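Local coordinates for uncharacterized protein (Legionella longbeachae NSW150, PDB 4JZA) that probably hydrolyses phosphoinositides as a Legionella phosphatase, removing the 3-phosphate of phosphatidylinositol 3-phosphate, at residues A[372-376]-A[552-558]; A[429-433]-A[620-625]. One frame throughout, in Å; residues are numbered along the deposited sequence.

Contact 1 is buried and includes the probable phosphate-binding loop, 552-558, held to the end of strand 365-374 through an arginine, a serine and bridging waters. Contact 2, centred about 16 Å away, sits near the surface and ties loop 429-433 to residues 620-625, around the short helix 622-625, with two tryptophans, an isoleucine and one salt bridge. The two meet where Asp555 OD1 lies 3.1 Å from Lys620 N, a probable hydrogen bond, and where Arg556 packs on Tyr625. Polar grip on backbone carbonyls inside thus gives way to aromatic packing with one salt bridge nearer the surface.

Contact 1 of 2, residues A[372-376]-A[552-558]; sequences RYRSS and SGKDRKA
Ser552 to Arg556 read SGKDR, the closing part of a CX5R phosphatase signature, and this loop is held by Arg374 and Ser376, at and just past the end of strand 365-374. Arg374 does most of the work. Its CG sits between the backbone N and the carbonyl carbon (chi1 46°) and the chain bends at chi3, which swings the guanidinium over to the loop. NH2 then donates to Gly553 O at 2.9 Å; the N-H points at the oxygen at 152°, and the donor lies in the carbonyl plane. Water 3 reinforces this grip, donating to Gly553 O at 3.0 Å while accepting a weak bond from Arg374 NE. NH1 is tied to Asp164 by a salt bridge and to Gln605 by a hydrogen bond, so bonds at both terminal nitrogens probably limit rotation of the group.

Ser376 takes the preceding carbonyl: its OG donates to Ser552 O at 2.8 Å, coming from well above the carbonyl plane, 58° out of it. Between these two bonds Gly553, with a positive phi and no side chain, brings its CA within 3.5 Å of Ser375 O, a CA-H...O contact. The hydroxyl of Ser375 itself is engaged by Tyr547. Within the loop, Lys554 N donates to Ser552 OG at 3.1 Å, closing an ST turn.

Lys557, in the first turn of helix 556-574, lays its aliphatic chain beside Arg374, CE lying 4.2 Å from Arg374 CB. Its NZ has a salt bridge to Glu560, and water 1 links it to Tyr373 O. A loop running from a parallel strand into a helix N-terminus, with the signature arginine at the helix start, is the P-loop arrangement of cysteine-dependent phosphatases, consistent with the phosphoinositide phosphatase family.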
ATOM      1  N   ARG A 372      12.370 -22.388  -3.364  1.00 46.22           N
ATOM      2  CA  ARG A 372      13.142 -21.228  -2.958  1.00 46.75           C
ATOM      3  C   ARG A 372      12.100 -20.216  -2.490  1.00 46.30           C
ATOM      4  O   ARG A 372      11.153 -19.892  -3.208  1.00 41.80           O
ATOM      5  CB  ARG A 372      13.996 -20.688  -4.105  1.00 47.63           C
ATOM      6  CG  ARG A 372      15.131 -21.639  -4.497  1.00 49.12           C
ATOM      7  CD  ARG A 372      15.100 -22.012  -5.969  1.00 45.70           C
ATOM      8  NE  ARG A 372      15.420 -20.872  -6.790  1.00 44.41           N
ATOM      9  CZ  ARG A 372      15.072 -20.729  -8.063  1.00 45.58           C
ATOM     10  NH1 ARG A 372      14.395 -21.662  -8.709  1.00 44.06           N
ATOM     11  NH2 ARG A 372      15.428 -19.625  -8.704  1.00 47.32           N
ATOM     12  N   TYR A 373      12.275 -19.724  -1.274  1.00 44.17           N
ATOM     13  CA  TYR A 373      11.269 -18.912  -0.613  1.00 44.10           C
ATOM     14  C   TYR A 373      11.511 -17.413  -0.724  1.00 37.85           C
ATOM     15  O   TYR A 373      12.629 -16.946  -0.629  1.00 38.54           O
ATOM     16  CB  TYR A 373      11.117 -19.349   0.844  1.00 47.16           C
ATOM     17  CG  TYR A 373      10.740 -20.805   0.987  1.00 48.10           C
ATOM     18  CD1 TYR A 373      11.697 -21.796   0.899  1.00 48.61           C
ATOM     19  CD2 TYR A 373       9.430 -21.186   1.194  1.00 45.77           C
ATOM     20  CE1 TYR A 373      11.360 -23.123   1.018  1.00 46.23           C
ATOM     21  CE2 TYR A 373       9.089 -22.515   1.315  1.00 45.08           C
ATOM     22  CZ  TYR A 373      10.061 -23.476   1.223  1.00 45.97           C
ATOM     23  OH  TYR A 373       9.737 -24.800   1.342  1.00 44.82           O
ATOM     24  N   ARG A 374      10.437 -16.675  -0.960  1.00 34.95           N
ATOM     25  CA  ARG A 374      10.503 -15.245  -1.199  1.00 34.14           C
ATOM     26  C   ARG A 374       9.491 -14.505  -0.346  1.00 35.13           C
ATOM     27  O   ARG A 374       8.438 -15.027  -0.036  1.00 35.53           O
ATOM     28  CB  ARG A 374      10.206 -14.966  -2.667  1.00 33.97           C
ATOM     29  CG  ARG A 374       8.994 -15.717  -3.180  1.00 35.33           C
ATOM     30  CD  ARG A 374       8.812 -15.548  -4.667  1.00 36.69           C
ATOM     31  NE  ARG A 374       9.054 -14.180  -5.084  1.00 37.80           N
ATOM     32  CZ  ARG A 374       8.796 -13.722  -6.297  1.00 40.56           C
ATOM     33  NH1 ARG A 374       8.283 -14.519  -7.207  1.00 44.52           N
ATOM     34  NH2 ARG A 374       9.053 -12.469  -6.599  1.00 43.15           N
ATOM     35  N   SER A 375       9.825 -13.287   0.041  1.00 36.68           N
ATOM     36  CA  SER A 375       8.926 -12.430   0.793  1.00 36.64           C
ATOM     37  C   SER A 375       9.371 -10.981   0.672  1.00 37.57           C
ATOM     38  O   SER A 375      10.428 -10.700   0.148  1.00 39.28           O
ATOM     39  CB  SER A 375       8.852 -12.853   2.259  1.00 37.33           C
ATOM     40  OG  SER A 375       9.835 -12.203   3.037  1.00 37.33           O
ATOM     41  N   SER A 376       8.542 -10.066   1.145  1.00 42.06           N
ATOM     42  CA  SER A 376       8.957  -8.694   1.357  1.00 40.67           C
ATOM     43  C   SER A 376       9.939  -8.673   2.516  1.00 43.54           C
ATOM     44  O   SER A 376       9.913  -9.538   3.373  1.00 42.87           O
ATOM     45  CB  SER A 376       7.760  -7.814   1.675  1.00 41.01           C
ATOM     46  OG  SER A 376       6.886  -7.743   0.576  1.00 40.66           O
ATOM     47  N   SER A 552      10.507  -5.077  -1.547  1.00 39.79           N
ATOM     48  CA  SER A 552       9.131  -5.487  -1.746  1.00 38.92           C
ATOM     49  C   SER A 552       8.982  -6.971  -2.072  1.00 42.41           C
ATOM     50  O   SER A 552       7.886  -7.507  -2.004  1.00 46.66           O
ATOM     51  CB  SER A 552       8.574  -4.754  -2.936  1.00 38.55           C
ATOM     52  OG  SER A 552       9.238  -5.192  -4.115  1.00 37.71           O
ATOM     53  N   GLY A 553      10.061  -7.595  -2.512  1.00 43.61           N
ATOM     54  CA  GLY A 553      10.029  -8.989  -2.883  1.00 44.04           C
ATOM     55  C   GLY A 553       9.481  -9.246  -4.270  1.00 44.67           C
ATOM     56  O   GLY A 553       9.332 -10.388  -4.665  1.00 41.39           O
ATOM     57  N   LYS A 554       9.158  -8.196  -5.013  1.00 40.36           N
ATOM     58  CA  LYS A 554       8.662  -8.394  -6.363  1.00 41.58           C
ATOM     59  C   LYS A 554       9.587  -7.915  -7.463  1.00 42.91           C
ATOM     60  O   LYS A 554       9.312  -8.133  -8.630  1.00 43.24           O
ATOM     61  CB  LYS A 554       7.287  -7.758  -6.537  1.00 38.65           C
ATOM     62  CG  LYS A 554       7.072  -6.499  -5.733  1.00 39.43           C
ATOM     63  CD  LYS A 554       5.783  -5.822  -6.142  1.00 39.56           C
ATOM     64  CE  LYS A 554       5.822  -4.337  -5.850  1.00 39.32           C
ATOM     65  NZ  LYS A 554       6.480  -3.573  -6.936  1.00 42.17           N
ATOM     66  N   ASP A 555      10.678  -7.259  -7.105  1.00 42.33           N
ATOM     67  CA  ASP A 555      11.484  -6.605  -8.121  1.00 40.81           C
ATOM     68  C   ASP A 555      12.879  -7.172  -8.327  1.00 37.72           C
ATOM     69  O   ASP A 555      13.089  -7.962  -9.225  1.00 35.40           O
ATOM     70  CB  ASP A 555      11.500  -5.103  -7.882  1.00 40.16           C
ATOM     71  CG  ASP A 555      10.119  -4.506  -7.953  1.00 45.69           C
ATOM     72  OD1 ASP A 555       9.409  -4.779  -8.931  1.00 53.46           O
ATOM     73  OD2 ASP A 555       9.725  -3.777  -7.033  1.00 46.66           O
ATOM     74  N   ARG A 556      13.821  -6.795  -7.484  1.00 34.33           N
ATOM     75  CA  ARG A 556      15.159  -7.328  -7.605  1.00 33.95           C
ATOM     76  C   ARG A 556      15.119  -8.827  -7.389  1.00 34.70           C
ATOM     77  O   ARG A 556      15.828  -9.578  -8.040  1.00 34.84           O
ATOM     78  CB  ARG A 556      16.105  -6.642  -6.636  1.00 35.04           C
ATOM     79  CG  ARG A 556      16.663  -5.352  -7.190  1.00 37.79           C
ATOM     80  CD  ARG A 556      17.763  -4.786  -6.321  1.00 39.16           C
ATOM     81  NE  ARG A 556      18.992  -5.544  -6.458  1.00 40.60           N
ATOM     82  CZ  ARG A 556      20.092  -5.308  -5.765  1.00 41.57           C
ATOM     83  NH1 ARG A 556      20.121  -4.329  -4.888  1.00 42.18           N
ATOM     84  NH2 ARG A 556      21.160  -6.050  -5.949  1.00 44.34           N
ATOM     85  N   LYS A 557      14.277  -9.248  -6.462  1.00 35.06           N
ATOM     86  CA  LYS A 557      14.099 -10.648  -6.150  1.00 38.09           C
ATOM     87  C   LYS A 557      13.566 -11.430  -7.339  1.00 39.67           C
ATOM     88  O   LYS A 557      13.960 -12.559  -7.568  1.00 41.74           O
ATOM     89  CB  LYS A 557      13.157 -10.797  -4.964  1.00 40.47           C
ATOM     90  CG  LYS A 557      13.017 -12.217  -4.461  1.00 42.97           C
ATOM     91  CD  LYS A 557      14.352 -12.767  -4.018  1.00 45.44           C
ATOM     92  CE  LYS A 557      14.237 -14.236  -3.679  1.00 48.01           C
ATOM     93  NZ  LYS A 557      15.575 -14.841  -3.477  1.00 54.94           N
ATOM     94  N   ALA A 558      12.649 -10.832  -8.079  1.00 40.78           N
ATOM     95  CA  ALA A 558      12.117 -11.458  -9.274  1.00 41.71           C
ATOM     96  C   ALA A 558      13.214 -11.650 -10.301  1.00 42.78           C
ATOM     97  O   ALA A 558      13.252 -12.645 -10.994  1.00 44.91           O
ATOM     98  CB  ALA A 558      10.995 -10.627  -9.855  1.00 42.30           C
TER
HETATM   99  O   HOH W   1      15.371 -17.654  -1.985  1.00 41.61           O
HETATM  100  O   HOH W   2       7.601 -10.431  -8.943  1.00 34.49           O
HETATM  101  O   HOH W   3       8.379 -12.381  -2.709  1.00 36.96           O

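Contact 2 of 2, residues A[429-433]-A[620-625]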
ATOM      1  N   ASN A 429      17.346  10.066  -7.838  1.00 73.52           N
ATOM      2  CA  ASN A 429      17.592   9.724  -9.262  1.00 71.54           C
ATOM      3  C   ASN A 429      16.591   8.696  -9.819  1.00 71.30           C
ATOM      4  O   ASN A 429      15.641   8.335  -9.131  1.00 69.67           O
ATOM      5  CB  ASN A 429      19.017   9.230  -9.458  1.00 72.09           C
ATOM      6  CG  ASN A 429      19.323   7.975  -8.666  1.00 69.70           C
ATOM      7  OD1 ASN A 429      18.422   7.221  -8.226  1.00 65.93           O
ATOM      8  ND2 ASN A 429      20.614   7.751  -8.458  1.00 68.23           N
ATOM      9  N   TRP A 430      16.776   8.227 -11.051  1.00 75.75           N
ATOM     10  CA  TRP A 430      15.742   7.375 -11.642  1.00 78.15           C
ATOM     11  C   TRP A 430      15.507   6.046 -10.915  1.00 76.60           C
ATOM     12  O   TRP A 430      14.409   5.490 -10.959  1.00 69.69           O
ATOM     13  CB  TRP A 430      15.980   7.169 -13.130  1.00 84.38           C
ATOM     14  CG  TRP A 430      17.104   6.280 -13.530  1.00 86.21           C
ATOM     15  CD1 TRP A 430      18.436   6.459 -13.274  1.00 85.37           C
ATOM     16  CD2 TRP A 430      16.996   5.106 -14.345  1.00 80.18           C
ATOM     17  NE1 TRP A 430      19.159   5.448 -13.852  1.00 85.27           N
ATOM     18  CE2 TRP A 430      18.303   4.603 -14.515  1.00 83.26           C
ATOM     19  CE3 TRP A 430      15.915   4.425 -14.938  1.00 77.68           C
ATOM     20  CZ2 TRP A 430      18.572   3.446 -15.272  1.00 83.47           C
ATOM     21  CZ3 TRP A 430      16.173   3.275 -15.686  1.00 81.94           C
ATOM     22  CH2 TRP A 430      17.501   2.795 -15.846  1.00 82.57           C
ATOM     23  N   ILE A 431      16.511   5.564 -10.202  1.00 73.86           N
ATOM     24  CA  ILE A 431      16.397   4.265  -9.577  1.00 74.97           C
ATOM     25  C   ILE A 431      15.450   4.280  -8.366  1.00 81.98           C
ATOM     26  O   ILE A 431      14.855   3.249  -8.026  1.00 78.75           O
ATOM     27  CB  ILE A 431      17.780   3.748  -9.175  1.00 72.98           C
ATOM     28  CG1 ILE A 431      18.655   3.584 -10.411  1.00 67.80           C
ATOM     29  CG2 ILE A 431      17.657   2.421  -8.437  1.00 81.85           C
ATOM     30  CD1 ILE A 431      20.094   3.953 -10.150  1.00 69.63           C
ATOM     31  N   THR A 432      15.308   5.438  -7.718  1.00 90.59           N
ATOM     32  CA  THR A 432      14.489   5.555  -6.490  1.00 86.60           C
ATOM     33  C   THR A 432      13.208   6.431  -6.681  1.00 81.30           C
ATOM     34  O   THR A 432      12.529   6.785  -5.703  1.00 69.64           O
ATOM     35  CB  THR A 432      15.357   5.933  -5.242  1.00 88.20           C
ATOM     36  OG1 THR A 432      14.699   6.934  -4.463  1.00103.29           O
ATOM     37  CG2 THR A 432      16.728   6.457  -5.628  1.00 93.64           C
ATOM     38  N   ASP A 433      12.869   6.711  -7.950  1.00 79.25           N
ATOM     39  CA  ASP A 433      11.658   7.454  -8.349  1.00 78.08           C
ATOM     40  C   ASP A 433      11.684   8.959  -7.985  1.00 80.61           C
ATOM     41  O   ASP A 433      10.638   9.609  -7.964  1.00 69.04           O
ATOM     42  CB  ASP A 433      10.394   6.829  -7.726  1.00 84.54           C
ATOM     43  CG  ASP A 433      10.023   5.483  -8.316  1.00 80.40           C
ATOM     44  OD1 ASP A 433      10.459   5.192  -9.437  1.00 78.33           O
ATOM     45  OD2 ASP A 433       9.234   4.740  -7.670  1.00 79.02           O
ATOM     46  N   LYS A 620      10.314  -3.370 -11.592  1.00 39.17           N
ATOM     47  CA  LYS A 620      10.949  -2.108 -11.349  1.00 43.45           C
ATOM     48  C   LYS A 620      12.282  -2.011 -12.045  1.00 45.92           C
ATOM     49  O   LYS A 620      13.104  -2.917 -11.939  1.00 51.59           O
ATOM     50  CB  LYS A 620      11.157  -1.954  -9.853  1.00 47.71           C
ATOM     51  CG  LYS A 620      10.938  -0.554  -9.335  1.00 54.57           C
ATOM     52  CD  LYS A 620       9.465  -0.136  -9.393  1.00 52.62           C
ATOM     53  CE  LYS A 620       9.348   1.379  -9.223  1.00 59.47           C
ATOM     54  NZ  LYS A 620      10.032   2.230 -10.249  1.00 60.79           N
ATOM     55  N   THR A 621      12.469  -0.927 -12.793  1.00 47.51           N
ATOM     56  CA  THR A 621      13.783  -0.477 -13.230  1.00 46.14           C
ATOM     57  C   THR A 621      14.628  -1.594 -13.876  1.00 43.88           C
ATOM     58  O   THR A 621      15.754  -1.801 -13.526  1.00 44.71           O
ATOM     59  CB  THR A 621      14.400   0.227 -11.986  1.00 49.10           C
ATOM     60  OG1 THR A 621      14.124   1.614 -12.056  1.00 55.54           O
ATOM     61  CG2 THR A 621      15.751   0.179 -11.939  1.00 52.78           C
ATOM     62  N   PRO A 622      14.077  -2.334 -14.852  1.00 44.26           N
ATOM     63  CA  PRO A 622      14.840  -3.454 -15.396  1.00 43.40           C
ATOM     64  C   PRO A 622      16.171  -3.070 -16.031  1.00 44.32           C
ATOM     65  O   PRO A 622      17.138  -3.820 -15.927  1.00 45.03           O
ATOM     66  CB  PRO A 622      13.913  -4.020 -16.483  1.00 43.36           C
ATOM     67  CG  PRO A 622      12.555  -3.517 -16.155  1.00 42.98           C
ATOM     68  CD  PRO A 622      12.788  -2.181 -15.551  1.00 44.53           C
ATOM     69  N   GLU A 623      16.192  -1.938 -16.727  1.00 44.32           N
ATOM     70  CA  GLU A 623      17.391  -1.482 -17.433  1.00 43.43           C
ATOM     71  C   GLU A 623      18.505  -1.098 -16.449  1.00 43.29           C
ATOM     72  O   GLU A 623      19.670  -1.034 -16.828  1.00 41.67           O
ATOM     73  CB  GLU A 623      17.086  -0.320 -18.397  1.00 45.89           C
ATOM     74  CG  GLU A 623      16.483  -0.765 -19.725  1.00 47.65           C
ATOM     75  CD  GLU A 623      15.861   0.361 -20.562  1.00 47.79           C
ATOM     76  OE1 GLU A 623      15.453   1.382 -19.995  1.00 48.88           O
ATOM     77  OE2 GLU A 623      15.734   0.215 -21.799  1.00 52.04           O
ATOM     78  N   TRP A 624      18.192  -0.890 -15.180  1.00 41.26           N
ATOM     79  CA  TRP A 624      19.274  -0.690 -14.238  1.00 43.58           C
ATOM     80  C   TRP A 624      19.868  -2.001 -13.769  1.00 45.68           C
ATOM     81  O   TRP A 624      21.066  -2.089 -13.642  1.00 47.72           O
ATOM     82  CB  TRP A 624      18.827   0.102 -13.028  1.00 41.67           C
ATOM     83  CG  TRP A 624      19.880   0.234 -12.027  1.00 43.01           C
ATOM     84  CD1 TRP A 624      19.839  -0.188 -10.752  1.00 45.30           C
ATOM     85  CD2 TRP A 624      21.159   0.836 -12.211  1.00 44.66           C
ATOM     86  NE1 TRP A 624      21.017   0.110 -10.107  1.00 44.21           N
ATOM     87  CE2 TRP A 624      21.837   0.748 -10.987  1.00 44.32           C
ATOM     88  CE3 TRP A 624      21.789   1.459 -13.295  1.00 45.38           C
ATOM     89  CZ2 TRP A 624      23.111   1.226 -10.815  1.00 45.52           C
ATOM     90  CZ3 TRP A 624      23.041   1.937 -13.127  1.00 45.30           C
ATOM     91  CH2 TRP A 624      23.711   1.804 -11.898  1.00 46.28           C
ATOM     92  N   TYR A 625      19.014  -2.994 -13.505  1.00 46.35           N
ATOM     93  CA  TYR A 625      19.398  -4.270 -12.847  1.00 42.88           C
ATOM     94  C   TYR A 625      19.879  -5.351 -13.836  1.00 45.24           C
ATOM     95  O   TYR A 625      20.580  -6.338 -13.437  1.00 42.83           O
ATOM     96  CB  TYR A 625      18.218  -4.818 -12.016  1.00 39.45           C
ATOM     97  CG  TYR A 625      17.866  -3.934 -10.870  1.00 40.04           C
ATOM     98  CD1 TYR A 625      18.796  -3.677  -9.875  1.00 41.31           C
ATOM     99  CD2 TYR A 625      16.613  -3.300 -10.771  1.00 42.92           C
ATOM    100  CE1 TYR A 625      18.515  -2.825  -8.823  1.00 39.84           C
ATOM    101  CE2 TYR A 625      16.301  -2.461  -9.693  1.00 41.38           C
ATOM    102  CZ  TYR A 625      17.278  -2.216  -8.715  1.00 41.27           C
ATOM    103  OH  TYR A 625      17.077  -1.391  -7.609  1.00 38.47           O
TER
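Ile431 and Thr621 bring the two backbones nearest, CA to CA 6.5 Å, a spacing across which side chains do the joining: 429-433 is an irregular loop, and 620-625 leads into the short helix 622-625. Ile431 is the wedge. Its CD1 stands over the five-membered ring of Trp624, 3.8 Å from the centroid and only 12° off the ring normal, a CH-pi contact over the face. CG1 of the same side chain also lies over one face of the Trp430 ring, toward its rim, while the CG2 branch reaches Tyr625 OH at 3.9 Å.

With CG anti to the backbone N (chi1 176°), the indole of Trp624 extends from the helix toward the loop, where Ile431 CD1 covers one face. Outside the contact it stacks with Tyr468, whose carbonyl also accepts from NE1, so the ring is held in orientation. Trp430 runs across to the helix with its six-membered end: CZ2 is 4.0 Å from Trp624 CB, and CH2 meets Glu623 CB edge-on at 4.0 Å. The carboxylate of Glu623 is occupied by Arg635 and Lys645.

At the other end of the contact, Lys620 and Asp433 approach from opposite directions. NZ donates to Asp433 OD1 at 3.1 Å on its syn lone pair, forming a salt bridge. That ammonium has further partners in Asp648 and Thr652 of helix 643-652. With two carboxylates around it, the lysine is probably kept charged. The loop is thus held by one salt bridge to the residue ahead of Thr621 and the helix, and by apolar and CH-pi packing on Trp624.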